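Local coordinates for protein catalase-3 (Neurospora crassa, PDB 4AJ9) that uses heme to break down hydrogen peroxide into water and oxygen, a reaction by which catalases protect cells from its toxicity, at residues P200-R204 against F254-L259; V246-K250 against A580-A584; G620-P626 against F668-F674. One frame throughout, in Å; residues are numbered along the deposited sequence.

Contact 1. Residues P200-R204 against F254-L259; sequences PRSYR and FHRQDL
The irregular segment P200-R204, between helix 187-193 and strand 208-209, lies against the first turns of helix 254-264, with S202 and H255 in register (CA atoms 5.3 Å apart). P200 is in a polyproline-II conformation (phi/psi -64/152), R201 near-helical (-67/-33), S202 fully extended (-167/170), and Y203 and R204 turn back to helical values. D258, one turn after H255, is the ionic centre. Its chi1 is t (165°), presenting both carboxylate oxygens to two arginines. R201 starts away from the helix, but a t, p, t course brings it back: NH1 bonds D258 OD2 at 2.9 Å, and F254 CZ lies over one guanidinium face. R204, with chi1 m, chi2 t and chi3 m, meets D258 in bidentate fashion, NE to OD1 at 2.6 Å and NH2 to OD2 at 2.8 Å. H255 (chi1 m) lays its ring against the S202 backbone, and its NE2 gives a weak hydrogen bond to P200 O at 2.9 Å. Its CB makes a CH-pi contact with Y203, 3.8 Å from the ring centroid; chi1 m carries that ring along the helix to L259, CD2 to CD2 at 3.9 Å. A water accepts from Y203 N and donates to H255 O and D258 OD1. Y203, whose side chain lies about 9 Å from the heme and stacks on F103, places this buried packing beside the active-site region of the catalase fold. R201 also reaches D586 in the C-terminal domain. One buried aspartate facing two arginines leaves net positive charge, which D586 offsets through R201 NE.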
loop_
_atom_site.group_PDB
_atom_site.type_symbol
_atom_site.label_atom_id
_atom_site.label_comp_id
_atom_site.label_asym_id
_atom_site.label_seq_id
_atom_site.Cartn_x
_atom_site.Cartn_y
_atom_site.Cartn_z
ATOM N N PRO C 200 34.603 11.622 -3.748
ATOM C CA PRO C 200 34.857 12.810 -2.936
ATOM C C PRO C 200 35.269 12.426 -1.533
ATOM O O PRO C 200 34.883 11.359 -1.027
ATOM C CB PRO C 200 33.488 13.511 -2.908
ATOM C CG PRO C 200 32.506 12.427 -3.181
ATOM C CD PRO C 200 33.191 11.529 -4.159
ATOM N N ARG C 201 36.050 13.300 -0.914
ATOM C CA ARG C 201 36.484 13.141 0.471
ATOM C C ARG C 201 35.308 13.253 1.438
ATOM O O ARG C 201 35.277 12.582 2.475
ATOM C CB ARG C 201 37.568 14.179 0.792
ATOM C CG ARG C 201 37.750 14.481 2.269
ATOM C CD ARG C 201 38.155 13.238 3.079
ATOM N NE ARG C 201 38.465 13.649 4.442
ATOM C CZ ARG C 201 37.539 13.892 5.363
ATOM N NH1 ARG C 201 36.251 13.728 5.075
ATOM N NH2 ARG C 201 37.899 14.291 6.572
ATOM N N SER C 202 34.328 14.089 1.101
ATOM C CA SER C 202 33.109 14.191 1.909
ATOM C C SER C 202 32.047 14.964 1.152
ATOM O O SER C 202 32.335 15.549 0.106
ATOM C CB SER C 202 33.390 14.901 3.229
ATOM O OG SER C 202 33.321 16.310 3.068
ATOM N N TYR C 203 30.821 14.966 1.683
ATOM C CA TYR C 203 29.734 15.761 1.110
ATOM C C TYR C 203 30.125 17.226 1.180
ATOM O O TYR C 203 29.769 18.021 0.309
ATOM C CB TYR C 203 28.446 15.578 1.911
ATOM C CG TYR C 203 27.888 14.164 1.968
ATOM C CD1 TYR C 203 28.021 13.281 0.902
ATOM C CD2 TYR C 203 27.175 13.741 3.087
ATOM C CE1 TYR C 203 27.474 11.975 0.976
ATOM C CE2 TYR C 203 26.643 12.476 3.165
ATOM C CZ TYR C 203 26.781 11.599 2.109
ATOM O OH TYR C 203 26.227 10.339 2.238
ATOM N N ARG C 204 30.863 17.573 2.231
ATOM C CA ARG C 204 31.246 18.958 2.494
ATOM C C ARG C 204 32.277 19.474 1.497
ATOM O O ARG C 204 32.451 20.689 1.346
ATOM C CB ARG C 204 31.776 19.104 3.922
ATOM C CG ARG C 204 30.765 18.712 4.989
ATOM C CD ARG C 204 31.353 18.810 6.385
ATOM N NE ARG C 204 32.550 17.989 6.533
ATOM C CZ ARG C 204 33.761 18.457 6.827
ATOM N NH1 ARG C 204 33.954 19.757 7.016
ATOM N NH2 ARG C 204 34.784 17.618 6.935
ATOM N N PHE C 254 31.352 6.526 6.255
ATOM C CA PHE C 254 32.376 7.564 6.334
ATOM C C PHE C 254 31.796 8.954 6.071
ATOM O O PHE C 254 32.055 9.899 6.822
ATOM C CB PHE C 254 33.497 7.246 5.341
ATOM C CG PHE C 254 34.634 8.257 5.331
ATOM C CD1 PHE C 254 35.546 8.314 6.384
ATOM C CD2 PHE C 254 34.826 9.096 4.240
ATOM C CE1 PHE C 254 36.600 9.219 6.368
ATOM C CE2 PHE C 254 35.882 9.999 4.214
ATOM C CZ PHE C 254 36.772 10.059 5.289
ATOM N N HIS C 255 31.015 9.089 5.005
ATOM C CA HIS C 255 30.503 10.411 4.630
ATOM C C HIS C 255 29.379 10.903 5.548
ATOM O O HIS C 255 29.350 12.075 5.932
ATOM C CB HIS C 255 30.052 10.446 3.169
ATOM C CG HIS C 255 31.181 10.432 2.182
ATOM N ND1 HIS C 255 30.996 10.151 0.845
ATOM C CD2 HIS C 255 32.508 10.667 2.337
ATOM C CE1 HIS C 255 32.160 10.206 0.219
ATOM N NE2 HIS C 255 33.094 10.514 1.104
ATOM N N ARG C 256 28.438 10.031 5.890
ATOM C CA ARG C 256 27.392 10.474 6.800
ATOM C C ARG C 256 27.963 10.775 8.188
ATOM O O ARG C 256 27.475 11.668 8.863
ATOM C CB ARG C 256 26.202 9.503 6.865
ATOM C CG ARG C 256 26.479 8.132 7.428
ATOM C CD ARG C 256 25.168 7.328 7.548
ATOM N NE ARG C 256 24.474 7.239 6.255
ATOM C CZ ARG C 256 23.342 6.575 6.046
ATOM N NH1 ARG C 256 22.751 5.925 7.038
ATOM N NH2 ARG C 256 22.802 6.554 4.831
ATOM N N GLN C 257 28.984 10.030 8.611
ATOM C CA GLN C 257 29.651 10.351 9.872
ATOM C C GLN C 257 30.382 11.701 9.782
ATOM O O GLN C 257 30.333 12.507 10.719
ATOM C CB GLN C 257 30.623 9.237 10.289
ATOM C CG GLN C 257 31.178 9.398 11.708
ATOM C CD GLN C 257 30.160 9.026 12.786
ATOM O OE1 GLN C 257 29.786 7.857 12.924
ATOM N NE2 GLN C 257 29.717 10.018 13.560
ATOM N N ASP C 258 31.064 11.945 8.663
ATOM C CA ASP C 258 31.815 13.196 8.485
ATOM C C ASP C 258 30.884 14.412 8.613
ATOM O O ASP C 258 31.187 15.377 9.310
ATOM C CB ASP C 258 32.555 13.198 7.136
ATOM C CG ASP C 258 33.037 14.576 6.731
ATOM O OD1 ASP C 258 32.195 15.421 6.345
ATOM O OD2 ASP C 258 34.262 14.822 6.799
ATOM N N LEU C 259 29.738 14.355 7.951
ATOM C CA LEU C 259 28.778 15.460 7.991
ATOM C C LEU C 259 28.216 15.647 9.398
ATOM O O LEU C 259 28.120 16.775 9.911
ATOM C CB LEU C 259 27.636 15.175 7.010
ATOM C CG LEU C 259 26.508 16.199 6.957
ATOM C CD1 LEU C 259 27.048 17.550 6.547
ATOM C CD2 LEU C 259 25.423 15.722 6.001
HETATM O O HOH W 1 36.247 15.509 8.885
HETATM O O HOH W 2 25.286 8.260 3.766
HETATM O O HOH W 3 30.279 14.436 4.592
#

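Contact 2. Residues V246-K250 against A580-A584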
loop_
_atom_site.group_PDB
_atom_site.type_symbol
_atom_site.label_atom_id
_atom_site.label_comp_id
_atom_site.label_asym_id
_atom_site.label_seq_id
_atom_site.Cartn_x
_atom_site.Cartn_y
_atom_site.Cartn_z
ATOM N N VAL C 246 39.148 0.309 0.435
ATOM C CA VAL C 246 39.360 -0.158 1.799
ATOM C C VAL C 246 38.383 0.540 2.736
ATOM O O VAL C 246 37.821 -0.071 3.649
ATOM C CB VAL C 246 40.811 0.089 2.251
ATOM C CG1 VAL C 246 40.958 -0.178 3.737
ATOM C CG2 VAL C 246 41.773 -0.780 1.423
ATOM N N LEU C 247 38.161 1.822 2.488
ATOM C CA LEU C 247 37.266 2.625 3.320
ATOM C C LEU C 247 35.828 2.117 3.277
ATOM O O LEU C 247 35.122 2.172 4.285
ATOM C CB LEU C 247 37.326 4.094 2.893
ATOM C CG LEU C 247 36.577 5.163 3.696
ATOM C CD1 LEU C 247 36.677 4.926 5.204
ATOM C CD2 LEU C 247 37.109 6.541 3.314
ATOM N N ALA C 248 35.398 1.623 2.115
ATOM C CA ALA C 248 34.059 1.047 1.967
ATOM C C ALA C 248 33.855 -0.076 2.985
ATOM O O ALA C 248 32.760 -0.243 3.529
ATOM C CB ALA C 248 33.859 0.508 0.551
ATOM N N GLY C 249 34.914 -0.846 3.227
ATOM C CA GLY C 249 34.869 -1.948 4.173
ATOM C C GLY C 249 35.100 -1.507 5.602
ATOM O O GLY C 249 34.386 -1.920 6.512
ATOM N N LYS C 250 36.089 -0.641 5.807
ATOM C CA LYS C 250 36.432 -0.174 7.151
ATOM C C LYS C 250 35.392 0.786 7.760
ATOM O O LYS C 250 35.199 0.804 8.978
ATOM C CB LYS C 250 37.822 0.483 7.139
ATOM C CG LYS C 250 38.954 -0.484 6.794
ATOM C CD LYS C 250 39.377 -1.294 8.033
ATOM C CE LYS C 250 40.447 -2.337 7.701
ATOM N NZ LYS C 250 40.909 -3.107 8.913
ATOM N N ALA C 580 41.739 0.789 14.340
ATOM C CA ALA C 580 42.199 1.904 13.504
ATOM C C ALA C 580 42.531 1.517 12.068
ATOM O O ALA C 580 42.943 0.388 11.777
ATOM C CB ALA C 580 43.391 2.595 14.136
ATOM N N ASP C 581 42.359 2.478 11.171
ATOM C CA ASP C 581 42.754 2.302 9.784
ATOM C C ASP C 581 43.133 3.662 9.195
ATOM O O ASP C 581 42.600 4.687 9.603
ATOM C CB ASP C 581 41.627 1.654 8.982
ATOM C CG ASP C 581 42.072 1.231 7.600
ATOM O OD1 ASP C 581 42.631 0.115 7.467
ATOM O OD2 ASP C 581 41.875 2.017 6.651
ATOM N N ALA C 582 44.049 3.673 8.238
ATOM C CA ALA C 582 44.499 4.934 7.658
ATOM C C ALA C 582 43.367 5.681 6.950
ATOM O O ALA C 582 43.403 6.907 6.851
ATOM C CB ALA C 582 45.647 4.697 6.698
ATOM N N THR C 583 42.380 4.936 6.443
ATOM C CA THR C 583 41.267 5.525 5.698
ATOM C C THR C 583 40.485 6.544 6.527
ATOM O O THR C 583 39.755 7.369 5.972
ATOM C CB THR C 583 40.264 4.457 5.180
ATOM O OG1 THR C 583 39.822 3.633 6.270
ATOM C CG2 THR C 583 40.884 3.594 4.087
ATOM N N ALA C 584 40.629 6.480 7.850
ATOM C CA ALA C 584 39.867 7.350 8.749
ATOM C C ALA C 584 40.457 8.750 8.879
ATOM O O ALA C 584 39.816 9.657 9.419
ATOM C CB ALA C 584 39.752 6.725 10.122
HETATM O O HOH W 4 42.755 -1.312 9.571
#
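A580 takes part through its backbone: its O accepts from a water, 2.8 Å away, that also donates to D581 OD1 (2.5 Å) and accepts from K250 NZ (2.7 Å). D581 follows in an extended conformation, its CA-to-CB bond directed at helix 241-250. OD1 lies 3.3 Å from K250 CE, but the salt bridge from K250 NZ to D581 OD1 is long, 3.9 Å, so the water relays much of the polar contact; the lysine amine also bonds Q245 of the second subunit. The other carboxylate oxygen, OD2, accepts from T583 N at 3.0 Å and from T583 OG1 at 2.6 Å. The first of these bonds defines an Asx turn leading into the 3-10 segment 582-584, a role that suits aspartate because its short side chain can reach the amide two residues on. In the fold, this turn lies between strands 575-576 and 587-590 of the parallel sheet in the C-terminal domain of long catalases, and it meets a helix of the catalase core. A582 keeps its small side chain on the other neighbour, helix 612-622, at I616 and D619. T583, whose hydroxyl serves the turn and whose methyl suits V246, points toward helix 241-250 with chi1 p: CG2 meets V246 CG1 at 3.8 Å, while OG1, already bonded to D581, lies 3.6 Å from L247 CD1 and 3.8 Å from K250 CB.

Contact 3. Residues G620-P626 against F668-F674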
loop_
_atom_site.group_PDB
_atom_site.type_symbol
_atom_site.label_atom_id
_atom_site.label_comp_id
_atom_site.label_asym_id
_atom_site.label_seq_id
_atom_site.Cartn_x
_atom_site.Cartn_y
_atom_site.Cartn_z
ATOM N N GLY C 620 48.699 5.394 4.523
ATOM C CA GLY C 620 48.678 6.843 4.563
ATOM C C GLY C 620 49.641 7.398 3.535
ATOM O O GLY C 620 49.296 8.290 2.752
ATOM N N TYR C 621 50.850 6.848 3.513
ATOM C CA TYR C 621 51.838 7.299 2.537
ATOM C C TYR C 621 51.415 7.006 1.101
ATOM O O TYR C 621 51.449 7.895 0.254
ATOM C CB TYR C 621 53.216 6.708 2.802
ATOM C CG TYR C 621 54.214 7.077 1.726
ATOM C CD1 TYR C 621 54.923 8.280 1.779
ATOM C CD2 TYR C 621 54.440 6.233 0.654
ATOM C CE1 TYR C 621 55.834 8.619 0.783
ATOM C CE2 TYR C 621 55.339 6.563 -0.339
ATOM C CZ TYR C 621 56.035 7.749 -0.273
ATOM O OH TYR C 621 56.924 8.043 -1.283
ATOM N N ARG C 622 51.020 5.766 0.821
ATOM C CA ARG C 622 50.681 5.390 -0.547
ATOM C C ARG C 622 49.448 6.100 -1.102
ATOM O O ARG C 622 49.314 6.268 -2.308
ATOM C CB ARG C 622 50.487 3.881 -0.663
ATOM C CG ARG C 622 51.524 3.229 -1.547
ATOM C CD ARG C 622 52.668 2.666 -0.752
ATOM N NE ARG C 622 52.402 1.283 -0.388
ATOM C CZ ARG C 622 53.250 0.273 -0.558
ATOM N NH1 ARG C 622 54.446 0.467 -1.101
ATOM N NH2 ARG C 622 52.885 -0.946 -0.188
ATOM N N TRP C 623 48.538 6.483 -0.217
ATOM C CA TRP C 623 47.317 7.166 -0.611
ATOM C C TRP C 623 47.508 8.681 -0.690
ATOM O O TRP C 623 46.540 9.435 -0.842
ATOM C CB TRP C 623 46.203 6.802 0.371
ATOM C CG TRP C 623 45.878 5.334 0.325
ATOM C CD1 TRP C 623 46.183 4.462 -0.679
ATOM C CD2 TRP C 623 45.187 4.576 1.321
ATOM N NE1 TRP C 623 45.715 3.202 -0.374
ATOM C CE2 TRP C 623 45.103 3.246 0.852
ATOM C CE3 TRP C 623 44.626 4.892 2.565
ATOM C CZ2 TRP C 623 44.481 2.230 1.586
ATOM C CZ3 TRP C 623 44.016 3.878 3.300
ATOM C CH2 TRP C 623 43.940 2.567 2.798
ATOM N N GLY C 624 48.762 9.118 -0.593
ATOM C CA GLY C 624 49.121 10.514 -0.799
ATOM C C GLY C 624 48.887 11.482 0.355
ATOM O O GLY C 624 48.925 12.697 0.157
ATOM N N LYS C 625 48.652 10.959 1.553
ATOM C CA LYS C 625 48.399 11.807 2.718
ATOM C C LYS C 625 49.687 12.431 3.258
ATOM O O LYS C 625 50.772 11.857 3.116
ATOM C CB LYS C 625 47.738 11.003 3.850
ATOM C CG LYS C 625 46.466 10.287 3.473
ATOM C CD LYS C 625 45.882 9.518 4.662
ATOM C CE LYS C 625 44.722 8.631 4.231
ATOM N NZ LYS C 625 43.620 9.469 3.656
ATOM N N PRO C 626 49.571 13.610 3.879
ATOM C CA PRO C 626 50.678 14.103 4.705
ATOM C C PRO C 626 50.977 13.067 5.779
ATOM O O PRO C 626 50.057 12.684 6.502
ATOM C CB PRO C 626 50.100 15.351 5.375
ATOM C CG PRO C 626 48.906 15.721 4.579
ATOM C CD PRO C 626 48.393 14.494 3.912
ATOM N N PHE C 668 46.596 18.561 0.779
ATOM C CA PHE C 668 45.683 17.426 0.963
ATOM C C PHE C 668 46.115 16.076 0.367
ATOM O O PHE C 668 46.186 15.078 1.084
ATOM C CB PHE C 668 44.246 17.769 0.549
ATOM C CG PHE C 668 43.271 16.717 0.958
ATOM C CD1 PHE C 668 42.889 16.600 2.286
ATOM C CD2 PHE C 668 42.782 15.810 0.037
ATOM C CE1 PHE C 668 42.012 15.612 2.686
ATOM C CE2 PHE C 668 41.911 14.815 0.431
ATOM C CZ PHE C 668 41.524 14.713 1.757
ATOM N N LYS C 669 46.370 16.035 -0.934
ATOM C CA LYS C 669 46.969 14.858 -1.553
ATOM C C LYS C 669 48.274 15.231 -2.235
ATOM O O LYS C 669 48.352 16.230 -2.963
ATOM C CB LYS C 669 46.027 14.223 -2.579
ATOM C CG LYS C 669 44.751 13.627 -1.991
ATOM C CD LYS C 669 45.044 12.427 -1.117
ATOM C CE LYS C 669 43.884 11.429 -1.171
ATOM N NZ LYS C 669 43.955 10.455 -0.053
ATOM N N PHE C 670 49.297 14.418 -2.005
ATOM C CA PHE C 670 50.590 14.640 -2.618
ATOM C C PHE C 670 50.748 13.778 -3.855
ATOM O O PHE C 670 51.117 12.610 -3.776
ATOM C CB PHE C 670 51.699 14.434 -1.591
ATOM C CG PHE C 670 51.798 15.563 -0.619
ATOM C CD1 PHE C 670 50.931 15.643 0.457
ATOM C CD2 PHE C 670 52.706 16.591 -0.823
ATOM C CE1 PHE C 670 50.995 16.703 1.335
ATOM C CE2 PHE C 670 52.777 17.656 0.054
ATOM C CZ PHE C 670 51.919 17.710 1.142
ATOM N N LEU C 671 50.455 14.382 -5.002
ATOM C CA LEU C 671 50.304 13.657 -6.259
ATOM C C LEU C 671 51.625 13.184 -6.860
ATOM O O LEU C 671 51.631 12.459 -7.859
ATOM C CB LEU C 671 49.554 14.519 -7.277
ATOM C CG LEU C 671 48.150 14.969 -6.868
ATOM C CD1 LEU C 671 47.503 15.795 -7.990
ATOM C CD2 LEU C 671 47.290 13.766 -6.507
ATOM N N GLU C 672 52.742 13.579 -6.262
ATOM C CA GLU C 672 54.030 13.130 -6.776
ATOM C C GLU C 672 54.222 11.647 -6.510
ATOM O O GLU C 672 55.129 11.029 -7.059
ATOM C CB GLU C 672 55.190 13.935 -6.188
ATOM C CG GLU C 672 54.958 14.427 -4.781
ATOM C CD GLU C 672 54.143 15.704 -4.749
ATOM O OE1 GLU C 672 54.597 16.716 -5.323
ATOM O OE2 GLU C 672 53.054 15.695 -4.147
ATOM N N ARG C 673 53.353 11.079 -5.677
ATOM C CA ARG C 673 53.483 9.680 -5.261
ATOM C C ARG C 673 52.772 8.712 -6.194
ATOM O O ARG C 673 52.724 7.504 -5.936
ATOM C CB ARG C 673 52.955 9.499 -3.839
ATOM C CG ARG C 673 53.668 10.367 -2.822
ATOM C CD ARG C 673 53.214 10.071 -1.406
ATOM N NE ARG C 673 53.616 11.158 -0.523
ATOM C CZ ARG C 673 53.050 11.434 0.644
ATOM N NH1 ARG C 673 52.050 10.691 1.100
ATOM N NH2 ARG C 673 53.493 12.460 1.359
ATOM N N PHE C 674 52.223 9.240 -7.283
ATOM C CA PHE C 674 51.473 8.425 -8.228
ATOM C C PHE C 674 52.100 8.398 -9.610
ATOM O O PHE C 674 52.260 9.438 -10.246
ATOM C CB PHE C 674 50.030 8.917 -8.303
ATOM C CG PHE C 674 49.335 8.876 -6.983
ATOM C CD1 PHE C 674 49.443 9.937 -6.103
ATOM C CD2 PHE C 674 48.624 7.749 -6.593
ATOM C CE1 PHE C 674 48.825 9.898 -4.870
ATOM C CE2 PHE C 674 48.007 7.708 -5.353
ATOM C CZ PHE C 674 48.108 8.781 -4.498
HETATM O O HOH W 5 51.420 5.869 -4.214
HETATM O O HOH W 6 43.640 11.661 2.259
#
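Helix 612-622 ends in a Schellman motif, G620 and Y621 supplying the acceptors: K625 N bonds G620 O (3.0 Å) and G624 N bonds Y621 O (3.1 Å). Y621 O also accepts from R673 NH1 at 3.0 Å, and the Y621 ring receives R673 CD over one face, 3.9 Å from its centroid. R622 O shares a water with R673 O. W623 points its CA-to-CB bond away and packs on helix 241-250, but its O accepts from K669 NZ (2.9 Å). G624, the C-prime residue, has positive phi, and a side chain here would crowd F674 CE1; its O takes F670 N at 2.8 Å. K625 O receives R673 NH1 at 2.7 Å, whereas K625 NZ and K669 NZ stand 3.9 Å apart. P626, leading into strand 627-630, packs CG on F670 CE1 at 4.0 Å. The C-terminal loop thus holds this helix end within the flavodoxin-like domain by satisfying carbonyls of its last turn and beyond, and E243 of the catalase core, salt-bridged to both lysines, offsets their repulsion.

How the contacts relate
From the N terminus, contact 1 closes first, bringing the loop at 200-204 onto helix 254-264 across some 50 residues of the catalase core. Helix 241-250, just before that helix, opens contact 2, so the two contacts cross: contact 2 begins within the loop of contact 1 and closes 330 residues later, in the C-terminal domain. Contact 3 follows both in series and lies wholly within that domain, joining the end of helix 612-622 to the tail after helix 654-667. The three meet in space: F254 packs on L247, T583 on W623, and R201 on F668. Together they join the core helices to the C-terminal domain, and each of the three also touches the second subunit, contact 3 through R622.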